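Local coordinates for protein putative polyketide cyclase (Acidithiobacillus ferrooxidans, PDB 3F9S) that is of unproven function but, as a SnoaL-like member of the NTF2 clan, probably acts as a polyketide cyclase, at residues L51-A54 with G55-R59; D131-G134 with V135-L139. All coordinates share one frame; numbering follows the deposited sequence.

Contact 1: L51-A54 with G55-R59; sequences LDVA and GYKER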
ATOM      1  N   LEU A  51      -1.977  -8.897 -18.745  1.00 26.37           N
ATOM      2  CA  LEU A  51      -1.288 -10.169 -18.919  1.00 25.50           C
ATOM      3  C   LEU A  51      -2.264 -11.310 -19.137  1.00 25.90           C
ATOM      4  O   LEU A  51      -3.386 -11.278 -18.650  1.00 26.00           O
ATOM      5  CB  LEU A  51      -0.523 -10.475 -17.632  1.00 25.66           C
ATOM      6  CG  LEU A  51       0.525  -9.426 -17.219  1.00 25.38           C
ATOM      7  CD1 LEU A  51       1.136  -9.849 -15.898  1.00 27.62           C
ATOM      8  CD2 LEU A  51       1.579  -9.289 -18.307  1.00 31.65           C
ATOM      9  N   ASP A  52      -1.834 -12.327 -19.870  1.00 25.03           N
ATOM     10  CA  ASP A  52      -2.599 -13.563 -19.900  1.00 27.24           C
ATOM     11  C   ASP A  52      -1.995 -14.411 -18.780  1.00 25.99           C
ATOM     12  O   ASP A  52      -1.003 -14.003 -18.172  1.00 25.64           O
ATOM     13  CB  ASP A  52      -2.599 -14.246 -21.270  1.00 26.66           C
ATOM     14  CG  ASP A  52      -1.237 -14.484 -21.840  1.00 30.30           C
ATOM     15  OD1 ASP A  52      -0.225 -14.353 -21.126  1.00 27.08           O
ATOM     16  OD2 ASP A  52      -1.187 -14.803 -23.040  1.00 27.06           O
ATOM     17  N   VAL A  53      -2.531 -15.597 -18.533  1.00 26.45           N
ATOM     18  CA  VAL A  53      -1.997 -16.452 -17.454  1.00 26.90           C
ATOM     19  C   VAL A  53      -0.511 -16.776 -17.652  1.00 25.66           C
ATOM     20  O   VAL A  53       0.264 -16.741 -16.691  1.00 25.36           O
ATOM     21  CB  VAL A  53      -2.856 -17.712 -17.219  1.00 27.42           C
ATOM     22  CG1 VAL A  53      -2.209 -18.673 -16.241  1.00 33.06           C
ATOM     23  CG2 VAL A  53      -4.228 -17.316 -16.674  1.00 26.77           C
ATOM     24  N   ALA A  54      -0.105 -17.031 -18.893  1.00 24.63           N
ATOM     25  CA  ALA A  54       1.298 -17.295 -19.215  1.00 23.24           C
ATOM     26  C   ALA A  54       2.171 -16.116 -18.800  1.00 23.76           C
ATOM     27  O   ALA A  54       3.162 -16.311 -18.128  1.00 23.69           O
ATOM     28  CB  ALA A  54       1.467 -17.568 -20.699  1.00 22.90           C
ATOM     29  N   GLY A  55       1.757 -14.904 -19.178  1.00 24.12           N
ATOM     30  CA  GLY A  55       2.449 -13.655 -18.844  1.00 23.66           C
ATOM     31  C   GLY A  55       2.493 -13.447 -17.347  1.00 23.77           C
ATOM     32  O   GLY A  55       3.526 -13.059 -16.816  1.00 23.36           O
ATOM     33  N   TYR A  56       1.374 -13.719 -16.685  1.00 24.67           N
ATOM     34  CA  TYR A  56       1.305 -13.670 -15.224  1.00 25.13           C
ATOM     35  C   TYR A  56       2.367 -14.586 -14.603  1.00 25.42           C
ATOM     36  O   TYR A  56       3.112 -14.174 -13.702  1.00 25.20           O
ATOM     37  CB  TYR A  56      -0.079 -14.093 -14.738  1.00 24.93           C
ATOM     38  CG  TYR A  56      -0.197 -13.967 -13.265  1.00 23.22           C
ATOM     39  CD1 TYR A  56       0.191 -15.017 -12.429  1.00 21.81           C
ATOM     40  CD2 TYR A  56      -0.589 -12.772 -12.686  1.00 25.07           C
ATOM     41  CE1 TYR A  56       0.140 -14.901 -11.095  1.00 21.06           C
ATOM     42  CE2 TYR A  56      -0.639 -12.649 -11.319  1.00 23.49           C
ATOM     43  CZ  TYR A  56      -0.275 -13.716 -10.543  1.00 21.91           C
ATOM     44  OH  TYR A  56      -0.333 -13.576  -9.205  1.00 25.67           O
ATOM     45  N   LYS A  57       2.431 -15.823 -15.099  1.00 24.07           N
ATOM     46  CA  LYS A  57       3.382 -16.800 -14.570  1.00 23.95           C
ATOM     47  C   LYS A  57       4.815 -16.350 -14.804  1.00 24.52           C
ATOM     48  O   LYS A  57       5.648 -16.547 -13.939  1.00 24.13           O
ATOM     49  CB  LYS A  57       3.118 -18.191 -15.130  1.00 24.12           C
ATOM     50  CG  LYS A  57       1.880 -18.797 -14.539  1.00 25.08           C
ATOM     51  CD  LYS A  57       1.668 -20.245 -14.914  1.00 26.81           C
ATOM     52  CE  LYS A  57       1.149 -20.459 -16.275  1.00 33.17           C
ATOM     53  NZ  LYS A  57       0.711 -21.899 -16.428  1.00 28.75           N
ATOM     54  N   GLU A  58       5.089 -15.714 -15.945  1.00 24.88           N
ATOM     55  CA  GLU A  58       6.429 -15.191 -16.205  1.00 23.62           C
ATOM     56  C   GLU A  58       6.787 -14.125 -15.193  1.00 22.40           C
ATOM     57  O   GLU A  58       7.900 -14.118 -14.680  1.00 24.19           O
ATOM     58  CB  GLU A  58       6.585 -14.652 -17.631  1.00 25.10           C
ATOM     59  CG  GLU A  58       6.481 -15.719 -18.695  1.00 26.95           C
ATOM     60  CD  GLU A  58       7.490 -16.836 -18.578  1.00 29.85           C
ATOM     61  OE1 GLU A  58       8.624 -16.599 -18.113  1.00 33.51           O
ATOM     62  OE2 GLU A  58       7.146 -17.953 -19.006  1.00 29.38           O
ATOM     63  N   ARG A  59       5.828 -13.274 -14.850  1.00 21.62           N
ATOM     64  CA  ARG A  59       6.079 -12.252 -13.854  1.00 22.29           C
ATOM     65  C   ARG A  59       6.350 -12.894 -12.503  1.00 23.20           C
ATOM     66  O   ARG A  59       7.255 -12.464 -11.795  1.00 23.88           O
ATOM     67  CB  ARG A  59       4.938 -11.267 -13.809  1.00 22.97           C
ATOM     68  CG  ARG A  59       4.971 -10.324 -12.648  1.00 21.25           C
ATOM     69  CD  ARG A  59       3.897  -9.333 -12.820  1.00 24.65           C
ATOM     70  NE  ARG A  59       3.871  -8.425 -11.679  1.00 27.55           N
ATOM     71  CZ  ARG A  59       3.353  -8.721 -10.493  1.00 30.21           C
ATOM     72  NH1 ARG A  59       2.783  -9.889 -10.241  1.00 27.89           N
ATOM     73  NH2 ARG A  59       3.382  -7.808  -9.533  1.00 30.11           N
TER
HETATM   74  O   HOH W   1       4.655 -18.579 -18.602  1.00 25.83           O

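Contact 2: D131-G134 with V135-L139; sequences DRLG and VYQQL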
ATOM      1  N   ASP A 131       6.462  -1.604   0.614  1.00 20.58           N
ATOM      2  CA  ASP A 131       7.504  -0.814   1.260  1.00 22.84           C
ATOM      3  C   ASP A 131       8.869  -1.076   0.609  1.00 23.32           C
ATOM      4  O   ASP A 131       9.781  -1.659   1.207  1.00 23.86           O
ATOM      5  CB  ASP A 131       7.540  -1.104   2.754  1.00 23.44           C
ATOM      6  CG  ASP A 131       8.526  -0.236   3.491  1.00 24.39           C
ATOM      7  OD1 ASP A 131       8.894   0.846   2.969  1.00 21.61           O
ATOM      8  OD2 ASP A 131       8.907  -0.652   4.600  1.00 22.74           O
ATOM      9  N   ARG A 132       9.007  -0.617  -0.629  1.00 23.40           N
ATOM     10  CA  ARG A 132      10.250  -0.790  -1.352  1.00 21.66           C
ATOM     11  C   ARG A 132      11.385   0.017  -0.740  1.00 21.46           C
ATOM     12  O   ARG A 132      12.539  -0.424  -0.778  1.00 21.51           O
ATOM     13  CB  ARG A 132      10.112  -0.387  -2.795  1.00 22.57           C
ATOM     14  CG  ARG A 132       9.125  -1.220  -3.560  1.00 20.71           C
ATOM     15  CD  ARG A 132       9.223  -0.874  -4.982  1.00 22.87           C
ATOM     16  NE  ARG A 132       8.799   0.512  -5.165  1.00 22.47           N
ATOM     17  CZ  ARG A 132       9.133   1.275  -6.200  1.00 25.44           C
ATOM     18  NH1 ARG A 132       9.907   0.838  -7.185  1.00 22.32           N
ATOM     19  NH2 ARG A 132       8.664   2.505  -6.244  1.00 22.41           N
ATOM     20  N   LEU A 133      11.077   1.183  -0.160  1.00 20.25           N
ATOM     21  CA  LEU A 133      12.117   2.007   0.436  1.00 19.85           C
ATOM     22  C   LEU A 133      12.752   1.275   1.632  1.00 21.06           C
ATOM     23  O   LEU A 133      13.976   1.307   1.785  1.00 21.15           O
ATOM     24  CB  LEU A 133      11.607   3.387   0.853  1.00 19.33           C
ATOM     25  CG  LEU A 133      12.687   4.315   1.412  1.00 21.18           C
ATOM     26  CD1 LEU A 133      13.832   4.519   0.382  1.00 22.15           C
ATOM     27  CD2 LEU A 133      12.090   5.629   1.829  1.00 22.84           C
ATOM     28  N   GLY A 134      11.917   0.627   2.438  1.00 22.86           N
ATOM     29  CA  GLY A 134      12.348  -0.205   3.558  1.00 23.60           C
ATOM     30  C   GLY A 134      13.330  -1.263   3.102  1.00 23.29           C
ATOM     31  O   GLY A 134      14.414  -1.373   3.655  1.00 23.81           O
ATOM     32  N   VAL A 135      12.984  -2.000   2.051  1.00 25.01           N
ATOM     33  CA  VAL A 135      13.902  -3.012   1.492  1.00 25.50           C
ATOM     34  C   VAL A 135      15.210  -2.361   1.025  1.00 26.91           C
ATOM     35  O   VAL A 135      16.292  -2.824   1.380  1.00 26.19           O
ATOM     36  CB  VAL A 135      13.237  -3.814   0.333  1.00 24.93           C
ATOM     37  CG1 VAL A 135      14.199  -4.823  -0.294  1.00 24.81           C
ATOM     38  CG2 VAL A 135      12.040  -4.540   0.847  1.00 26.73           C
ATOM     39  N   TYR A 136      15.086  -1.286   0.248  1.00 27.56           N
ATOM     40  CA  TYR A 136      16.211  -0.495  -0.282  1.00 27.51           C
ATOM     41  C   TYR A 136      17.151  -0.105   0.858  1.00 27.60           C
ATOM     42  O   TYR A 136      18.356  -0.344   0.775  1.00 28.51           O
ATOM     43  CB  TYR A 136      15.625   0.720  -1.028  1.00 28.47           C
ATOM     44  CG  TYR A 136      16.582   1.723  -1.620  1.00 30.93           C
ATOM     45  CD1 TYR A 136      17.159   2.716  -0.825  1.00 30.69           C
ATOM     46  CD2 TYR A 136      16.824   1.752  -2.998  1.00 35.69           C
ATOM     47  CE1 TYR A 136      18.012   3.671  -1.373  1.00 33.90           C
ATOM     48  CE2 TYR A 136      17.669   2.709  -3.555  1.00 35.41           C
ATOM     49  CZ  TYR A 136      18.250   3.670  -2.736  1.00 32.83           C
ATOM     50  OH  TYR A 136      19.106   4.589  -3.296  1.00 34.72           O
ATOM     51  N   GLN A 137      16.582   0.431   1.936  1.00 26.82           N
ATOM     52  CA  GLN A 137      17.325   0.801   3.148  1.00 27.63           C
ATOM     53  C   GLN A 137      18.016  -0.379   3.839  1.00 27.92           C
ATOM     54  O   GLN A 137      19.174  -0.267   4.260  1.00 28.96           O
ATOM     55  CB  GLN A 137      16.392   1.474   4.159  1.00 26.85           C
ATOM     56  CG  GLN A 137      15.970   2.880   3.760  1.00 27.45           C
ATOM     57  CD  GLN A 137      14.899   3.447   4.675  1.00 29.10           C
ATOM     58  OE1 GLN A 137      14.278   2.723   5.448  1.00 28.36           O
ATOM     59  NE2 GLN A 137      14.672   4.750   4.580  1.00 36.09           N
ATOM     60  N   GLN A 138      17.291  -1.487   3.979  1.00 28.24           N
ATOM     61  CA  GLN A 138      17.830  -2.712   4.585  1.00 28.34           C
ATOM     62  C   GLN A 138      18.991  -3.297   3.781  1.00 29.94           C
ATOM     63  O   GLN A 138      19.962  -3.783   4.370  1.00 30.28           O
ATOM     64  CB  GLN A 138      16.753  -3.778   4.732  1.00 27.26           C
ATOM     65  CG  GLN A 138      15.676  -3.462   5.748  1.00 28.08           C
ATOM     66  CD  GLN A 138      14.514  -4.409   5.569  1.00 27.74           C
ATOM     67  OE1 GLN A 138      14.696  -5.626   5.606  1.00 27.29           O
ATOM     68  NE2 GLN A 138      13.324  -3.871   5.358  1.00 25.51           N
ATOM     69  N   LEU A 139      18.877  -3.263   2.455  1.00 30.82           N
ATOM     70  CA  LEU A 139      19.964  -3.695   1.566  1.00 33.55           C
ATOM     71  C   LEU A 139      21.191  -2.798   1.724  1.00 34.60           C
ATOM     72  O   LEU A 139      22.313  -3.299   1.615  1.00 34.60           O
ATOM     73  CB  LEU A 139      19.516  -3.718   0.101  1.00 33.02           C
ATOM     74  CG  LEU A 139      18.476  -4.766  -0.288  1.00 33.96           C
ATOM     75  CD1 LEU A 139      17.934  -4.457  -1.667  1.00 31.25           C
ATOM     76  CD2 LEU A 139      19.041  -6.180  -0.225  1.00 34.77           C
TER

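Contact 1: L51-A54 with G55-R59
The carbonyl oxygen of Ala54 is gripped by two donors: Glu58 N reaches it at 3.0 Å, and a water donates to it from 2.8 Å. The same water gives its other hydrogen to Glu58 OE2, closing a bridge between the backbone of one helical turn and the carboxylate of the next. Glu58 can take part because its chain folds back at chi2 (-59°), and OE2 also forms a salt bridge with Lys61, so this exposed carboxylate is held on two counts.

Two residues earlier Asp52 occupies the N-cap. Its CG stands between the backbone N and the carbonyl carbon (chi1 53°), which brings OD1 to 2.8 Å from Gly55 N, met nearly along the C-O axis. Asp52 O meanwhile accepts from Tyr56 N at 2.8 Å. The side-chain OD1 and the backbone O of the cap residue thus each take an N-H of the first turn. A side chain on Gly55 would be tight against Asp52 OD1 and Leu51 CD2.

Leu51 tucks beneath this turn, CD1 lying 3.9 Å from Tyr56 CA and 4.2 Å from Arg59 CD. On another flank Val53 CG1 packs against Lys57 CE at 3.8 Å, and the Lys57 ammonium forms salt bridges with Glu26 and Asp29.

The cap therefore marks the passage from strand 50-51, paired with Tyr36 of strand 36-40, into helix 53-66, while the Tyr56 side chain touches Phe15 and its OH hydrogen-bonds to Trp20 NE1, both of helix 8-21, and Val53 rests on Asp29 of helix 28-31.

Contact 2: D131-G134 with V135-L139
Gly134 O accepts from Gln138 N at 2.9 Å, and the side-chain amide of Gln138 turns back to the same oxygen, where NE2 makes a weak, bent bond of 3.2 Å and 123°. The close-packed part of this turn lies here and on the flank of Val135, whose CG2 sits 3.7 Å from Asp131 O and whose side chain presses on Ile108 and Met110 of strand 107-118. Gln138 NE2 has its stronger partner in Lys109 O on that strand, so a leucine in its place would probably leave this strand carbonyl without its amide donor and Gly134 O with the backbone bond as its grip from the helix.

At the start of the turn Asp131 is an N-cap: OD1 accepts from Gly134 N at 3.1 Å, with the donor well above the carboxylate plane. A CB on Gly134 would collide with Asp131 OD2. This cap opens the C-terminal helix that follows strand 122-130 of the curved sheet in the NTF2-like fold. It faces a dimer partner: Asp131 OD1 is also salt-bridged to Arg132 of the second subunit, and Arg132 returns the pairing to Asp131 of the second subunit.

The flank of Leu133 and Tyr136 faces the dimer partner too, Leu133 of the second subunit packing on Tyr136. With chi1 at -177°, Leu133 swings CG to the side opposite its own N, which brings CD1 obliquely to 4.0 Å from Tyr136 CD1. Arg140 makes a cation-pi contact with the Tyr136 ring. The solvent side belongs to the exposed Gln137, whose NE2 lies 3.8 Å from Leu133 CG.

Read from the N terminus, contact 1 comes first, where strand 50-51 gives way to helix 53-66, and contact 2 follows near the end, where strand 122-130 passes into helix 132-142. Each is a local strand-to-helix junction that closes no long loop, and the two are in series, neither nested nor crossed. Between them run the remainder of helix 53-66 and strands 71-80, 83-93, 107-118 and 122-130. The centres of contact 1 and contact 2 lie about 26 Å apart on opposite sides of the chain's centre, their nearest atoms about 10 Å apart. The 51-59 turn joins the sheet edge to helices 8-21 and 28-31, whereas the 131-139 turn ties strand 107-118 to the second subunit.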